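Local coordinates for packaging enzyme P4 (PDB 4BLO), which hydrolyses nucleoside triphosphates and, as a hexameric RecA-like packaging ATPase of a double-stranded RNA phage, probably drives viral RNA into the capsid, at residues A46-L51 and S67-D72; A104-T109 and G116-V121; K239-F244 and A254-D259. All coordinates share one frame; numbering follows the deposited sequence.

How the contacts relate
Contact 3 is the buried one, where helix 240-248 packs on strand 253-258 of the central mixed sheet; contacts 1 and 2 are partly buried. Contact 1 lies on the far side of the chain's centre from contact 3, about 37 Å between centres, and joins two helices outside the sheet through aliphatic side chains alone. Contacts 2 and 3 reach neighbouring strands of that sheet, 120-126 and 253-258, and their nearest atoms are about 6 Å apart; both also touch a second subunit. Chemistry follows place: contact 2, between extended segments, adds a hydroxyl-to-carbonyl hydrogen bond to its proline-on-tyrosine packing, whereas contact 3 rests chiefly on a phenylalanine ring.

Contact 1: A46-L51 and S67-D72; sequences AAVMEL and SVLLKD
Leu69 places CG anti to its own carbonyl carbon (chi1 -61°) and Val48 has CG1 anti to the backbone N (chi1 166°), which leaves CG2 beside that N; these two choices bring the leucine methyl CD1 to 3.8 Å from Val48 CG2. The two side chains meet at a slant, methyl against methyl. Beneath the leucine's branched end, its CB rests on the CB of Ala47 at 4.1 Å. With nothing beyond CB, Ala47 lets the backbones come close here: its CA lies 6.3 Å from that of Leu69, the nearest pair of CA atoms across the two segments. One turn further along the helix, Leu51 reaches in more loosely, its CD2 standing 4.5 Å from Leu69 CD2. Leu69 is therefore touched at three points, CB by Ala47 and one methyl each by Val48 and Leu51, all three residues belonging to the inner side of helix 38-54. No hydrogen bond crosses between the segments, so side-chain packing carries the contact. The fit is modest in extent, burying 171 Å² in all, and of the touching residues just Val48 is fully buried.

Leu70 is the first residue to leave helical geometry, so Leu69 makes its contact from the very end of helix 66-69. Leu69 and Leu70 also lie against Tyr44, one turn earlier on helix 38-54, while Leu59 packs on Val48 and Leu51 from the connecting loop. Val48 also touches Leu177 of helix 167-179, which follows strand 161-163 in the chain. The pattern is that of a one-turn helix docked by its last residue, Leu69, against a longer helix, a peripheral helix-helix contact in the N-terminal part of the P4 chain, outside the central RecA-like sheet.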
ATOM      1  N   ALA L  46     -33.820 -18.879 -23.060  1.00 54.86           N
ATOM      2  CA  ALA L  46     -34.648 -20.067 -23.313  1.00 56.93           C
ATOM      3  C   ALA L  46     -35.533 -20.428 -22.100  1.00 60.42           C
ATOM      4  O   ALA L  46     -36.712 -20.733 -22.273  1.00 61.89           O
ATOM      5  CB  ALA L  46     -33.761 -21.243 -23.681  1.00 59.24           C
ATOM      6  N   ALA L  47     -34.970 -20.350 -20.881  1.00 55.85           N
ATOM      7  CA  ALA L  47     -35.664 -20.639 -19.629  1.00 56.32           C
ATOM      8  C   ALA L  47     -36.765 -19.605 -19.341  1.00 62.65           C
ATOM      9  O   ALA L  47     -37.850 -19.991 -18.883  1.00 64.93           O
ATOM     10  CB  ALA L  47     -34.672 -20.684 -18.476  1.00 54.75           C
ATOM     11  N   VAL L  48     -36.489 -18.305 -19.625  1.00 57.63           N
ATOM     12  CA  VAL L  48     -37.412 -17.179 -19.425  1.00 56.85           C
ATOM     13  C   VAL L  48     -38.599 -17.326 -20.386  1.00 63.81           C
ATOM     14  O   VAL L  48     -39.752 -17.235 -19.942  1.00 64.33           O
ATOM     15  CB  VAL L  48     -36.696 -15.807 -19.578  1.00 58.25           C
ATOM     16  CG1 VAL L  48     -37.688 -14.652 -19.702  1.00 57.92           C
ATOM     17  CG2 VAL L  48     -35.747 -15.561 -18.416  1.00 55.58           C
ATOM     18  N   MET L  49     -38.312 -17.592 -21.679  1.00 60.38           N
ATOM     19  CA  MET L  49     -39.333 -17.765 -22.715  1.00 62.43           C
ATOM     20  C   MET L  49     -40.234 -18.967 -22.424  1.00 66.99           C
ATOM     21  O   MET L  49     -41.448 -18.872 -22.630  1.00 66.89           O
ATOM     22  CB  MET L  49     -38.695 -17.910 -24.112  1.00 66.28           C
ATOM     23  CG  MET L  49     -37.862 -16.700 -24.569  1.00 67.86           C
ATOM     24  SD  MET L  49     -38.626 -15.078 -24.337  1.00 70.39           S
ATOM     25  CE  MET L  49     -39.713 -15.068 -25.668  1.00 70.45           C
ATOM     26  N   GLU L  50     -39.641 -20.085 -21.943  1.00 64.08           N
ATOM     27  CA  GLU L  50     -40.371 -21.309 -21.625  1.00 67.06           C
ATOM     28  C   GLU L  50     -41.351 -21.064 -20.471  1.00 69.95           C
ATOM     29  O   GLU L  50     -42.494 -21.540 -20.529  1.00 71.01           O
ATOM     30  CB  GLU L  50     -39.406 -22.452 -21.286  1.00 69.49           C
ATOM     31  CG  GLU L  50     -40.026 -23.819 -21.524  1.00 89.77           C
ATOM     32  CD  GLU L  50     -39.297 -24.984 -20.888  1.00124.23           C
ATOM     33  OE1 GLU L  50     -38.101 -25.183 -21.203  1.00128.91           O
ATOM     34  OE2 GLU L  50     -39.921 -25.699 -20.073  1.00119.50           O
ATOM     35  N   LEU L  51     -40.901 -20.298 -19.439  1.00 62.40           N
ATOM     36  CA  LEU L  51     -41.720 -19.937 -18.277  1.00 60.10           C
ATOM     37  C   LEU L  51     -42.812 -18.932 -18.673  1.00 63.51           C
ATOM     38  O   LEU L  51     -43.946 -19.058 -18.201  1.00 63.85           O
ATOM     39  CB  LEU L  51     -40.842 -19.370 -17.156  1.00 56.15           C
ATOM     40  CG  LEU L  51     -41.517 -19.205 -15.796  1.00 57.70           C
ATOM     41  CD1 LEU L  51     -41.592 -20.524 -15.045  1.00 58.62           C
ATOM     42  CD2 LEU L  51     -40.803 -18.186 -14.989  1.00 55.03           C
ATOM     43  N   SER L  67     -30.618 -17.741 -10.298  1.00 45.54           N
ATOM     44  CA  SER L  67     -30.372 -18.776  -9.277  1.00 47.66           C
ATOM     45  C   SER L  67     -31.481 -19.850  -9.252  1.00 57.26           C
ATOM     46  O   SER L  67     -31.216 -20.992  -8.875  1.00 59.09           O
ATOM     47  CB  SER L  67     -30.236 -18.138  -7.897  1.00 49.30           C
ATOM     48  OG  SER L  67     -31.409 -17.441  -7.520  1.00 59.93           O
ATOM     49  N   VAL L  68     -32.700 -19.476  -9.683  1.00 55.37           N
ATOM     50  CA  VAL L  68     -33.882 -20.325  -9.731  1.00 58.25           C
ATOM     51  C   VAL L  68     -33.972 -21.044 -11.097  1.00 66.83           C
ATOM     52  O   VAL L  68     -34.285 -22.245 -11.131  1.00 69.46           O
ATOM     53  CB  VAL L  68     -35.142 -19.464  -9.407  1.00 60.82           C
ATOM     54  CG1 VAL L  68     -36.403 -19.965 -10.103  1.00 62.27           C
ATOM     55  CG2 VAL L  68     -35.358 -19.362  -7.900  1.00 60.03           C
ATOM     56  N   LEU L  69     -33.684 -20.317 -12.208  1.00 62.87           N
ATOM     57  CA  LEU L  69     -33.802 -20.843 -13.577  1.00 64.33           C
ATOM     58  C   LEU L  69     -32.594 -21.664 -14.047  1.00 70.62           C
ATOM     59  O   LEU L  69     -32.789 -22.606 -14.818  1.00 73.46           O
ATOM     60  CB  LEU L  69     -34.062 -19.714 -14.588  1.00 62.73           C
ATOM     61  CG  LEU L  69     -35.341 -18.881 -14.407  1.00 67.19           C
ATOM     62  CD1 LEU L  69     -35.381 -17.766 -15.390  1.00 66.63           C
ATOM     63  CD2 LEU L  69     -36.604 -19.717 -14.572  1.00 71.63           C
ATOM     64  N   LEU L  70     -31.362 -21.316 -13.616  1.00 65.68           N
ATOM     65  CA  LEU L  70     -30.138 -22.014 -14.054  1.00 65.81           C
ATOM     66  C   LEU L  70     -29.493 -22.824 -12.930  1.00 72.28           C
ATOM     67  O   LEU L  70     -29.508 -22.372 -11.782  1.00 70.54           O
ATOM     68  CB  LEU L  70     -29.114 -21.006 -14.612  1.00 62.87           C
ATOM     69  CG  LEU L  70     -29.614 -19.999 -15.653  1.00 65.43           C
ATOM     70  CD1 LEU L  70     -28.792 -18.730 -15.610  1.00 62.28           C
ATOM     71  CD2 LEU L  70     -29.632 -20.599 -17.053  1.00 69.52           C
ATOM     72  N   LYS L  71     -28.908 -24.005 -13.258  1.00 72.53           N
ATOM     73  CA  LYS L  71     -28.228 -24.858 -12.264  1.00 73.89           C
ATOM     74  C   LYS L  71     -26.934 -24.186 -11.771  1.00 76.09           C
ATOM     75  O   LYS L  71     -26.612 -24.266 -10.580  1.00 75.74           O
ATOM     76  CB  LYS L  71     -27.950 -26.265 -12.811  1.00 79.77           C
ATOM     77  CG  LYS L  71     -29.089 -27.247 -12.522  1.00 94.50           C
ATOM     78  CD  LYS L  71     -28.573 -28.666 -12.289  1.00105.32           C
ATOM     79  CE  LYS L  71     -29.677 -29.637 -11.937  1.00116.88           C
ATOM     80  NZ  LYS L  71     -29.161 -31.016 -11.712  1.00125.66           N
ATOM     81  N   ASP L  72     -26.233 -23.490 -12.686  1.00 70.63           N
ATOM     82  CA  ASP L  72     -25.043 -22.697 -12.393  1.00 68.28           C
ATOM     83  C   ASP L  72     -25.177 -21.308 -13.037  1.00 68.46           C
ATOM     84  O   ASP L  72     -25.514 -21.186 -14.218  1.00 67.90           O
ATOM     85  CB  ASP L  72     -23.750 -23.409 -12.823  1.00 71.70           C
ATOM     86  CG  ASP L  72     -22.469 -22.678 -12.432  1.00 83.98           C
ATOM     87  OD1 ASP L  72     -22.377 -22.224 -11.276  1.00 83.78           O
ATOM     88  OD2 ASP L  72     -21.542 -22.595 -13.280  1.00 90.81           O
TER

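Contact 2: A104-T109 and G116-V121; sequences ARKPVT and GIYSGV
Ser119 OG donates a hydrogen bond of 2.6 Å to Val108 O, approaching at a C=O...donor angle of 135° and somewhat tilted from the carbonyl plane. Beside it, Pro107 lays its ring over one face of Tyr118: CG sits 4.2 Å from the ring centroid and 27° off the normal, a CH-pi contact. Thr109 runs alongside the tyrosine, pointing the same way, and puts CG2 3.6 Å from Tyr118 CD1. The same methyl lies 3.4 Å from Gly116 O. Farther out, Lys106 slants across the phenol end, its CE 3.5 Å from Tyr118 OH.

The serine rotamer, with OG anti to the carbonyl carbon (chi1 -60°), turns the hydroxyl to the carbonyl, and His110 NE2 gives OG a second hydrogen-bonding partner. Arg105, next to Lys106, is held by a salt bridge to Asp224. Lys106 also makes a long, weak ion pair with Glu157 of a second subunit, against which Pro107 packs as well. From here the chain enters strand 120-126 of the central sheet; helix 208-222 flanks the contact, with Thr221 touching Pro107 and bonding to Ser119 O.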
ATOM      1  N   ALA L 104     -18.866  -1.571 -35.325  1.00 59.04           N
ATOM      2  CA  ALA L 104     -18.550  -0.963 -36.620  1.00 61.48           C
ATOM      3  C   ALA L 104     -19.822  -0.445 -37.307  1.00 67.23           C
ATOM      4  O   ALA L 104     -19.770   0.537 -38.049  1.00 69.25           O
ATOM      5  CB  ALA L 104     -17.837  -1.961 -37.510  1.00 63.91           C
ATOM      6  N   ARG L 105     -20.955  -1.093 -37.050  1.00 62.27           N
ATOM      7  CA  ARG L 105     -22.253  -0.684 -37.581  1.00 62.84           C
ATOM      8  C   ARG L 105     -22.882   0.384 -36.670  1.00 65.15           C
ATOM      9  O   ARG L 105     -22.355   0.662 -35.593  1.00 63.28           O
ATOM     10  CB  ARG L 105     -23.194  -1.906 -37.726  1.00 62.41           C
ATOM     11  CG  ARG L 105     -23.406  -2.693 -36.434  1.00 62.65           C
ATOM     12  CD  ARG L 105     -24.455  -3.766 -36.567  1.00 71.62           C
ATOM     13  NE  ARG L 105     -24.730  -4.412 -35.282  1.00 83.81           N
ATOM     14  CZ  ARG L 105     -25.617  -3.974 -34.391  1.00 96.65           C
ATOM     15  NH1 ARG L 105     -26.314  -2.865 -34.625  1.00 80.91           N
ATOM     16  NH2 ARG L 105     -25.794  -4.625 -33.246  1.00 76.44           N
ATOM     17  N   LYS L 106     -24.000   0.985 -37.106  1.00 62.34           N
ATOM     18  CA  LYS L 106     -24.752   1.963 -36.317  1.00 60.19           C
ATOM     19  C   LYS L 106     -25.474   1.196 -35.180  1.00 56.66           C
ATOM     20  O   LYS L 106     -26.060   0.138 -35.459  1.00 56.64           O
ATOM     21  CB  LYS L 106     -25.749   2.728 -37.226  1.00 65.91           C
ATOM     22  CG  LYS L 106     -26.465   3.893 -36.535  1.00 80.09           C
ATOM     23  CD  LYS L 106     -26.761   5.029 -37.501  1.00 90.44           C
ATOM     24  CE  LYS L 106     -26.969   6.344 -36.782  1.00 96.25           C
ATOM     25  NZ  LYS L 106     -26.864   7.509 -37.703  1.00104.01           N
ATOM     26  N   PRO L 107     -25.400   1.641 -33.904  1.00 47.10           N
ATOM     27  CA  PRO L 107     -26.085   0.882 -32.831  1.00 44.55           C
ATOM     28  C   PRO L 107     -27.615   1.023 -32.873  1.00 46.57           C
ATOM     29  O   PRO L 107     -28.100   2.072 -33.292  1.00 45.98           O
ATOM     30  CB  PRO L 107     -25.521   1.471 -31.534  1.00 43.37           C
ATOM     31  CG  PRO L 107     -24.716   2.640 -31.918  1.00 47.91           C
ATOM     32  CD  PRO L 107     -24.751   2.859 -33.385  1.00 46.20           C
ATOM     33  N   VAL L 108     -28.360  -0.034 -32.436  1.00 42.18           N
ATOM     34  CA  VAL L 108     -29.830  -0.092 -32.361  1.00 43.10           C
ATOM     35  C   VAL L 108     -30.323   0.994 -31.388  1.00 47.33           C
ATOM     36  O   VAL L 108     -29.865   1.063 -30.242  1.00 47.08           O
ATOM     37  CB  VAL L 108     -30.344  -1.515 -31.975  1.00 45.67           C
ATOM     38  CG1 VAL L 108     -31.673  -1.468 -31.230  1.00 44.93           C
ATOM     39  CG2 VAL L 108     -30.453  -2.416 -33.198  1.00 47.71           C
ATOM     40  N   THR L 109     -31.215   1.857 -31.863  1.00 44.88           N
ATOM     41  CA  THR L 109     -31.743   2.951 -31.061  1.00 44.48           C
ATOM     42  C   THR L 109     -32.897   2.443 -30.162  1.00 48.86           C
ATOM     43  O   THR L 109     -33.426   1.359 -30.417  1.00 51.01           O
ATOM     44  CB  THR L 109     -32.131   4.154 -31.945  1.00 53.89           C
ATOM     45  OG1 THR L 109     -32.863   3.728 -33.100  1.00 57.76           O
ATOM     46  CG2 THR L 109     -30.928   4.970 -32.364  1.00 48.03           C
ATOM     47  N   GLY L 116     -34.584   8.127 -28.866  1.00 52.61           N
ATOM     48  CA  GLY L 116     -33.595   7.882 -29.909  1.00 52.27           C
ATOM     49  C   GLY L 116     -32.221   7.520 -29.413  1.00 53.12           C
ATOM     50  O   GLY L 116     -31.267   7.578 -30.184  1.00 52.50           O
ATOM     51  N   ILE L 117     -32.119   7.109 -28.136  1.00 48.14           N
ATOM     52  CA  ILE L 117     -30.861   6.754 -27.481  1.00 45.82           C
ATOM     53  C   ILE L 117     -30.231   5.494 -28.126  1.00 48.65           C
ATOM     54  O   ILE L 117     -30.942   4.579 -28.560  1.00 46.95           O
ATOM     55  CB  ILE L 117     -31.035   6.606 -25.922  1.00 46.72           C
ATOM     56  CG1 ILE L 117     -29.657   6.640 -25.186  1.00 44.87           C
ATOM     57  CG2 ILE L 117     -31.910   5.398 -25.526  1.00 45.73           C
ATOM     58  CD1 ILE L 117     -29.655   6.776 -23.695  1.00 45.67           C
ATOM     59  N   TYR L 118     -28.887   5.466 -28.164  1.00 45.31           N
ATOM     60  CA  TYR L 118     -28.141   4.325 -28.683  1.00 45.81           C
ATOM     61  C   TYR L 118     -28.113   3.229 -27.630  1.00 49.26           C
ATOM     62  O   TYR L 118     -28.373   3.502 -26.458  1.00 48.55           O
ATOM     63  CB  TYR L 118     -26.706   4.723 -29.115  1.00 46.60           C
ATOM     64  CG  TYR L 118     -26.636   5.621 -30.335  1.00 50.78           C
ATOM     65  CD1 TYR L 118     -27.439   5.385 -31.452  1.00 54.62           C
ATOM     66  CD2 TYR L 118     -25.712   6.657 -30.409  1.00 52.24           C
ATOM     67  CE1 TYR L 118     -27.375   6.203 -32.575  1.00 57.93           C
ATOM     68  CE2 TYR L 118     -25.622   7.470 -31.543  1.00 55.28           C
ATOM     69  CZ  TYR L 118     -26.460   7.243 -32.621  1.00 65.49           C
ATOM     70  OH  TYR L 118     -26.387   8.053 -33.731  1.00 70.36           O
ATOM     71  N   SER L 119     -27.853   1.985 -28.043  1.00 46.60           N
ATOM     72  CA  SER L 119     -27.731   0.877 -27.099  1.00 45.35           C
ATOM     73  C   SER L 119     -26.436   1.053 -26.309  1.00 46.26           C
ATOM     74  O   SER L 119     -25.431   1.520 -26.857  1.00 45.29           O
ATOM     75  CB  SER L 119     -27.747  -0.458 -27.834  1.00 50.43           C
ATOM     76  OG  SER L 119     -28.960  -0.621 -28.547  1.00 56.30           O
ATOM     77  N   GLY L 120     -26.494   0.751 -25.018  1.00 40.28           N
ATOM     78  CA  GLY L 120     -25.361   0.893 -24.113  1.00 37.28           C
ATOM     79  C   GLY L 120     -25.802   0.995 -22.673  1.00 38.96           C
ATOM     80  O   GLY L 120     -26.845   0.447 -22.298  1.00 38.36           O
ATOM     81  N   VAL L 121     -25.028   1.714 -21.855  1.00 35.31           N
ATOM     82  CA  VAL L 121     -25.391   1.881 -20.454  1.00 34.45           C
ATOM     83  C   VAL L 121     -25.589   3.371 -20.125  1.00 36.47           C
ATOM     84  O   VAL L 121     -24.964   4.255 -20.719  1.00 36.19           O
ATOM     85  CB  VAL L 121     -24.432   1.154 -19.468  1.00 37.76           C
ATOM     86  CG1 VAL L 121     -23.221   1.999 -19.082  1.00 36.65           C
ATOM     87  CG2 VAL L 121     -25.186   0.695 -18.230  1.00 37.32           C
TER

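Contact 3: K239-F244 and A254-D259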
ATOM      1  N   LYS L 239     -16.371  16.748  -5.017  1.00 64.05           N
ATOM      2  CA  LYS L 239     -15.748  16.042  -6.142  1.00 61.98           C
ATOM      3  C   LYS L 239     -16.764  15.287  -7.030  1.00 62.83           C
ATOM      4  O   LYS L 239     -16.363  14.736  -8.058  1.00 61.19           O
ATOM      5  CB  LYS L 239     -14.654  15.080  -5.643  1.00 63.60           C
ATOM      6  CG  LYS L 239     -13.310  15.750  -5.349  1.00 82.44           C
ATOM      7  CD  LYS L 239     -12.391  15.845  -6.582  1.00 90.84           C
ATOM      8  CE  LYS L 239     -10.991  16.291  -6.226  1.00101.36           C
ATOM      9  NZ  LYS L 239     -10.085  16.258  -7.403  1.00110.43           N
ATOM     10  N   ILE L 240     -18.066  15.309  -6.670  1.00 57.85           N
ATOM     11  CA  ILE L 240     -19.130  14.630  -7.419  1.00 55.61           C
ATOM     12  C   ILE L 240     -19.288  15.210  -8.856  1.00 56.94           C
ATOM     13  O   ILE L 240     -19.508  14.440  -9.795  1.00 54.67           O
ATOM     14  CB  ILE L 240     -20.471  14.617  -6.626  1.00 58.96           C
ATOM     15  CG1 ILE L 240     -21.491  13.614  -7.217  1.00 57.93           C
ATOM     16  CG2 ILE L 240     -21.079  16.013  -6.423  1.00 61.92           C
ATOM     17  CD1 ILE L 240     -21.429  12.206  -6.633  1.00 63.87           C
ATOM     18  N   GLU L 241     -19.167  16.549  -9.010  1.00 53.58           N
ATOM     19  CA  GLU L 241     -19.241  17.250 -10.293  1.00 52.96           C
ATOM     20  C   GLU L 241     -18.142  16.757 -11.231  1.00 52.11           C
ATOM     21  O   GLU L 241     -18.429  16.485 -12.397  1.00 49.74           O
ATOM     22  CB  GLU L 241     -19.149  18.773 -10.094  1.00 56.67           C
ATOM     23  CG  GLU L 241     -20.500  19.409  -9.790  1.00 68.18           C
ATOM     24  CD  GLU L 241     -21.366  19.793 -10.977  1.00 88.78           C
ATOM     25  OE1 GLU L 241     -20.805  20.116 -12.050  1.00 89.07           O
ATOM     26  OE2 GLU L 241     -22.603  19.849 -10.805  1.00 79.79           O
ATOM     27  N   TYR L 242     -16.896  16.619 -10.718  1.00 47.54           N
ATOM     28  CA  TYR L 242     -15.754  16.124 -11.485  1.00 45.27           C
ATOM     29  C   TYR L 242     -16.018  14.688 -11.929  1.00 42.65           C
ATOM     30  O   TYR L 242     -15.870  14.408 -13.103  1.00 41.46           O
ATOM     31  CB  TYR L 242     -14.449  16.219 -10.658  1.00 47.56           C
ATOM     32  CG  TYR L 242     -13.236  15.587 -11.314  1.00 48.71           C
ATOM     33  CD1 TYR L 242     -12.430  16.315 -12.189  1.00 51.25           C
ATOM     34  CD2 TYR L 242     -12.883  14.264 -11.050  1.00 47.79           C
ATOM     35  CE1 TYR L 242     -11.319  15.734 -12.803  1.00 49.71           C
ATOM     36  CE2 TYR L 242     -11.782  13.673 -11.668  1.00 47.97           C
ATOM     37  CZ  TYR L 242     -11.000  14.414 -12.539  1.00 53.55           C
ATOM     38  OH  TYR L 242      -9.902  13.837 -13.133  1.00 52.54           O
ATOM     39  N   VAL L 243     -16.424  13.796 -11.006  1.00 36.73           N
ATOM     40  CA  VAL L 243     -16.704  12.376 -11.265  1.00 34.26           C
ATOM     41  C   VAL L 243     -17.837  12.238 -12.299  1.00 37.33           C
ATOM     42  O   VAL L 243     -17.726  11.417 -13.204  1.00 35.52           O
ATOM     43  CB  VAL L 243     -17.000  11.585  -9.957  1.00 37.43           C
ATOM     44  CG1 VAL L 243     -17.400  10.129 -10.244  1.00 36.23           C
ATOM     45  CG2 VAL L 243     -15.795  11.614  -9.021  1.00 37.36           C
ATOM     46  N   PHE L 244     -18.880  13.063 -12.212  1.00 34.21           N
ATOM     47  CA  PHE L 244     -19.968  12.981 -13.179  1.00 33.56           C
ATOM     48  C   PHE L 244     -19.446  13.299 -14.593  1.00 38.72           C
ATOM     49  O   PHE L 244     -19.695  12.518 -15.525  1.00 38.67           O
ATOM     50  CB  PHE L 244     -21.149  13.897 -12.781  1.00 35.43           C
ATOM     51  CG  PHE L 244     -22.322  13.772 -13.718  1.00 35.84           C
ATOM     52  CD1 PHE L 244     -23.183  12.683 -13.638  1.00 37.44           C
ATOM     53  CD2 PHE L 244     -22.550  14.724 -14.701  1.00 37.85           C
ATOM     54  CE1 PHE L 244     -24.258  12.556 -14.518  1.00 38.74           C
ATOM     55  CE2 PHE L 244     -23.627  14.601 -15.577  1.00 41.13           C
ATOM     56  CZ  PHE L 244     -24.468  13.512 -15.492  1.00 39.03           C
ATOM     57  N   ALA L 254     -26.095   9.435 -19.045  1.00 32.40           N
ATOM     58  CA  ALA L 254     -25.733   9.807 -17.686  1.00 30.59           C
ATOM     59  C   ALA L 254     -26.751  10.788 -17.149  1.00 34.38           C
ATOM     60  O   ALA L 254     -27.163  11.710 -17.855  1.00 34.25           O
ATOM     61  CB  ALA L 254     -24.325  10.397 -17.645  1.00 30.81           C
ATOM     62  N   ILE L 255     -27.177  10.547 -15.900  1.00 30.97           N
ATOM     63  CA  ILE L 255     -28.139  11.346 -15.140  1.00 31.36           C
ATOM     64  C   ILE L 255     -27.563  11.661 -13.771  1.00 35.80           C
ATOM     65  O   ILE L 255     -27.149  10.738 -13.064  1.00 35.17           O
ATOM     66  CB  ILE L 255     -29.516  10.636 -14.976  1.00 33.79           C
ATOM     67  CG1 ILE L 255     -30.084  10.093 -16.305  1.00 33.46           C
ATOM     68  CG2 ILE L 255     -30.518  11.547 -14.265  1.00 35.45           C
ATOM     69  CD1 ILE L 255     -30.972   8.856 -16.141  1.00 30.68           C
ATOM     70  N   LEU L 256     -27.564  12.952 -13.386  1.00 32.72           N
ATOM     71  CA  LEU L 256     -27.145  13.380 -12.062  1.00 31.83           C
ATOM     72  C   LEU L 256     -28.386  13.738 -11.252  1.00 38.64           C
ATOM     73  O   LEU L 256     -29.294  14.384 -11.768  1.00 40.76           O
ATOM     74  CB  LEU L 256     -26.139  14.556 -12.101  1.00 32.07           C
ATOM     75  CG  LEU L 256     -25.565  15.038 -10.711  1.00 35.09           C
ATOM     76  CD1 LEU L 256     -24.700  13.972 -10.036  1.00 31.38           C
ATOM     77  CD2 LEU L 256     -24.817  16.353 -10.828  1.00 36.81           C
ATOM     78  N   CYS L 257     -28.428  13.287 -10.001  1.00 35.95           N
ATOM     79  CA  CYS L 257     -29.499  13.559  -9.048  1.00 37.22           C
ATOM     80  C   CYS L 257     -28.974  14.379  -7.911  1.00 40.20           C
ATOM     81  O   CYS L 257     -27.874  14.152  -7.404  1.00 38.20           O
ATOM     82  CB  CYS L 257     -30.127  12.273  -8.533  1.00 37.46           C
ATOM     83  SG  CYS L 257     -31.168  11.428  -9.736  1.00 41.58           S
ATOM     84  N   ALA L 258     -29.807  15.295  -7.473  1.00 38.35           N
ATOM     85  CA  ALA L 258     -29.543  16.207  -6.381  1.00 39.09           C
ATOM     86  C   ALA L 258     -30.863  16.749  -5.868  1.00 46.71           C
ATOM     87  O   ALA L 258     -31.692  17.243  -6.654  1.00 47.29           O
ATOM     88  CB  ALA L 258     -28.629  17.335  -6.847  1.00 40.41           C
ATOM     89  N   ASP L 259     -31.062  16.617  -4.545  1.00 45.02           N
ATOM     90  CA  ASP L 259     -32.226  17.083  -3.772  1.00 47.72           C
ATOM     91  C   ASP L 259     -33.563  16.560  -4.338  1.00 54.46           C
ATOM     92  O   ASP L 259     -34.511  17.335  -4.503  1.00 56.29           O
ATOM     93  CB  ASP L 259     -32.240  18.626  -3.665  1.00 52.01           C
ATOM     94  CG  ASP L 259     -30.961  19.218  -3.087  1.00 66.82           C
ATOM     95  OD1 ASP L 259     -30.798  19.188  -1.842  1.00 69.56           O
ATOM     96  OD2 ASP L 259     -30.114  19.686  -3.878  1.00 71.13           O
TER
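Helix 240-244 and strand 254-258 run almost antiparallel, their directions 166° apart and their axes 10.4 Å from each other at closest approach. Phe244 bridges the gap. With CG anti to the backbone N (chi1 -177°), its ring reaches the strand, and Leu256 CB stands over one face, 3.8 Å from the centroid and 17° off the normal, in a CH-pi contact displaced toward the rim. The far end of the ring comes down on the strand itself: CE1 is 3.5 Å from the backbone C of Ile255, and CZ is 3.8 Å from Ala254 CB. One turn earlier, Ile240 CG1 lies 4.3 Å from Leu256 CD1. Glu241 crosses Leu256 at about a right angle, OE2 lying 4.1 Å from CD2, while its OE1 forms a salt bridge with Arg264.

Met125 of strand 120-126 and Arg264 of strand 261-269 also touch Phe244, whose side chain lies about 7 Å from a bound ADP. The interface is thus an apolar one with a charged margin, and the Glu241 carboxylate could help hold Arg264, a residue of an ADP pocket, in place.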